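PDB 4FGW: glycerol-3-phosphate dehydrogenase [NAD(+)] 1 from Saccharomyces cerevisiae, which catalyses the NADH-dependent reduction of dihydroxyacetone phosphate to sn-glycerol 3-phosphate, a step toward the glycerol that yeast accumulates under hyperosmotic stress. Local coordinates for residues Ile120-Ile125 against Ala220-Pro225. Sequence-based numbering, arbitrary orientation.
Sequences IIVFNI and ALFHRP
Ile120 and Leu221 meet tip to tip through one methyl each, CG2 of Ile120 standing 4.0 Å from CD2 of Leu221. Both side chains leave their backbones toward the other segment. On the leucine CG lies anti to the backbone N (chi1 -175°), and chi2 of 62° puts CD2 nearly anti to CA, so the chain runs out extended and CD2 leads. The second apolar pair joins Val122 to Phe222: CG2 of the valine sits 4.0 Å from CZ of the ring and close to the ring plane, so the methyl abuts the far edge of the phenyl group and does not lie over a face. One face of that ring is instead occupied from within the helix, where CG of Leu221 lies 4.1 Å above the plane and over its centre.

No hydrogen bond crosses between the segments. The nearest CA atoms, those of Ile120 and Leu221, are 9.9 Å apart, and the 138 Å² buried in total comes from these four buried side chains.

In fold terms this is strand-to-helix packing in the Rossmann-type NAD-binding domain. Strand 120-123 runs parallel between strands 35-40 and 146-149, and the last turn of helix 215-222 packs on one face of that sheet. Ile120 and Val122, two apart on the strand, project to this same face. Around them Leu221 also touches Val37 and Phe64, while Val122 touches Ile49 and Phe222 touches Val53, both of helix 44-59, whose first turn takes in part of the glycine-rich Gly41-Gly46 segment, inferred by similarity to bind NAD(+).

Polar ties lie beyond the apolar patch: Asn56 ND2 is hydrogen-bonded to the backbone O of Leu221 and of His223, Arg224 forms a salt bridge with Glu55, and His223 NE2 is hydrogen-bonded to Glu384 of the second subunit.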
loop_
_atom_site.group_PDB
_atom_site.type_symbol
_atom_site.label_atom_id
_atom_site.label_comp_id
_atom_site.label_asym_id
_atom_site.label_seq_id
_atom_site.Cartn_x
_atom_site.Cartn_y
_atom_site.Cartn_z
ATOM N N ILE A 120 -25.883 13.040 18.653
ATOM C CA ILE A 120 -24.563 12.654 18.146
ATOM C C ILE A 120 -23.539 13.785 18.312
ATOM O O ILE A 120 -23.755 14.891 17.807
ATOM C CB ILE A 120 -24.627 12.138 16.669
ATOM C CG1 ILE A 120 -25.773 11.107 16.456
ATOM C CG2 ILE A 120 -23.263 11.567 16.215
ATOM C CD1 ILE A 120 -26.257 10.943 15.001
ATOM N N ILE A 121 -22.420 13.497 19.004
ATOM C CA ILE A 121 -21.318 14.451 19.159
ATOM C C ILE A 121 -20.147 14.000 18.283
ATOM O O ILE A 121 -19.706 12.853 18.377
ATOM C CB ILE A 121 -20.879 14.731 20.632
ATOM C CG1 ILE A 121 -22.033 15.316 21.472
ATOM C CG2 ILE A 121 -19.669 15.686 20.663
ATOM C CD1 ILE A 121 -21.771 15.412 22.992
ATOM N N VAL A 122 -19.659 14.904 17.421
ATOM C CA VAL A 122 -18.512 14.641 16.552
ATOM C C VAL A 122 -17.353 15.463 17.140
ATOM O O VAL A 122 -17.394 16.694 17.095
ATOM C CB VAL A 122 -18.795 14.969 15.059
ATOM C CG1 VAL A 122 -17.589 14.636 14.186
ATOM C CG2 VAL A 122 -20.034 14.235 14.557
ATOM N N PHE A 123 -16.379 14.796 17.784
ATOM C CA PHE A 123 -15.241 15.499 18.385
ATOM C C PHE A 123 -14.188 15.710 17.323
ATOM O O PHE A 123 -13.749 14.751 16.683
ATOM C CB PHE A 123 -14.654 14.723 19.568
ATOM C CG PHE A 123 -15.555 14.653 20.771
ATOM C CD1 PHE A 123 -16.392 13.560 20.970
ATOM C CD2 PHE A 123 -15.558 15.673 21.719
ATOM C CE1 PHE A 123 -17.212 13.490 22.100
ATOM C CE2 PHE A 123 -16.382 15.602 22.843
ATOM C CZ PHE A 123 -17.197 14.509 23.030
ATOM N N ASN A 124 -13.815 16.968 17.106
ATOM C CA ASN A 124 -12.815 17.328 16.108
ATOM C C ASN A 124 -11.980 18.537 16.555
ATOM O O ASN A 124 -12.002 19.606 15.936
ATOM C CB ASN A 124 -13.465 17.512 14.727
ATOM C CG ASN A 124 -12.529 17.302 13.569
ATOM O OD1 ASN A 124 -12.953 16.925 12.477
ATOM N ND2 ASN A 124 -11.237 17.535 13.771
ATOM N N ILE A 125 -11.150 18.328 17.571
ATOM C CA ILE A 125 -10.261 19.356 18.114
ATOM C C ILE A 125 -8.882 18.778 18.286
ATOM O O ILE A 125 -8.758 17.585 18.331
ATOM C CB ILE A 125 -10.701 19.847 19.528
ATOM C CG1 ILE A 125 -10.478 18.764 20.561
ATOM C CG2 ILE A 125 -12.117 20.285 19.557
ATOM C CD1 ILE A 125 -11.702 18.105 20.964
ATOM N N ALA A 220 -24.905 7.218 6.529
ATOM C CA ALA A 220 -25.723 8.329 6.051
ATOM C C ALA A 220 -25.202 9.683 6.548
ATOM O O ALA A 220 -25.303 10.667 5.820
ATOM C CB ALA A 220 -27.173 8.132 6.477
ATOM N N LEU A 221 -24.636 9.725 7.774
ATOM C CA LEU A 221 -24.117 10.944 8.397
ATOM C C LEU A 221 -22.849 11.488 7.741
ATOM O O LEU A 221 -22.712 12.704 7.598
ATOM C CB LEU A 221 -23.892 10.727 9.914
ATOM C CG LEU A 221 -23.469 11.933 10.769
ATOM C CD1 LEU A 221 -24.528 13.023 10.764
ATOM C CD2 LEU A 221 -23.176 11.506 12.185
ATOM N N PHE A 222 -21.923 10.603 7.356
ATOM C CA PHE A 222 -20.641 11.024 6.803
ATOM C C PHE A 222 -20.440 10.850 5.302
ATOM O O PHE A 222 -19.659 11.608 4.718
ATOM C CB PHE A 222 -19.484 10.405 7.605
ATOM C CG PHE A 222 -19.480 10.741 9.079
ATOM C CD1 PHE A 222 -19.086 12.001 9.524
ATOM C CD2 PHE A 222 -19.855 9.792 10.027
ATOM C CE1 PHE A 222 -19.063 12.302 10.884
ATOM C CE2 PHE A 222 -19.836 10.098 11.390
ATOM C CZ PHE A 222 -19.446 11.351 11.808
ATOM N N HIS A 223 -21.099 9.850 4.675
ATOM C CA HIS A 223 -20.922 9.583 3.242
ATOM C C HIS A 223 -21.378 10.720 2.336
ATOM O O HIS A 223 -22.485 11.246 2.488
ATOM C CB HIS A 223 -21.545 8.244 2.816
ATOM C CG HIS A 223 -21.148 7.816 1.434
ATOM N ND1 HIS A 223 -20.042 7.021 1.217
ATOM C CD2 HIS A 223 -21.706 8.124 0.239
ATOM C CE1 HIS A 223 -19.969 6.859 -0.095
ATOM N NE2 HIS A 223 -20.943 7.510 -0.723
ATOM N N ARG A 224 -20.502 11.091 1.391
ATOM C CA ARG A 224 -20.742 12.125 0.378
ATOM C C ARG A 224 -20.222 11.576 -0.961
ATOM O O ARG A 224 -19.349 10.708 -0.930
ATOM C CB ARG A 224 -19.998 13.442 0.728
ATOM C CG ARG A 224 -20.364 14.108 2.061
ATOM C CD ARG A 224 -21.822 14.550 2.184
ATOM N NE ARG A 224 -22.193 15.596 1.229
ATOM C CZ ARG A 224 -23.187 15.501 0.353
ATOM N NH1 ARG A 224 -23.932 14.403 0.300
ATOM N NH2 ARG A 224 -23.447 16.502 -0.474
ATOM N N PRO A 225 -20.683 12.066 -2.139
ATOM C CA PRO A 225 -20.127 11.554 -3.411
ATOM C C PRO A 225 -18.614 11.801 -3.556
ATOM O O PRO A 225 -17.909 10.990 -4.162
ATOM C CB PRO A 225 -20.940 12.293 -4.483
ATOM C CG PRO A 225 -22.199 12.743 -3.775
ATOM C CD PRO A 225 -21.734 13.077 -2.388
#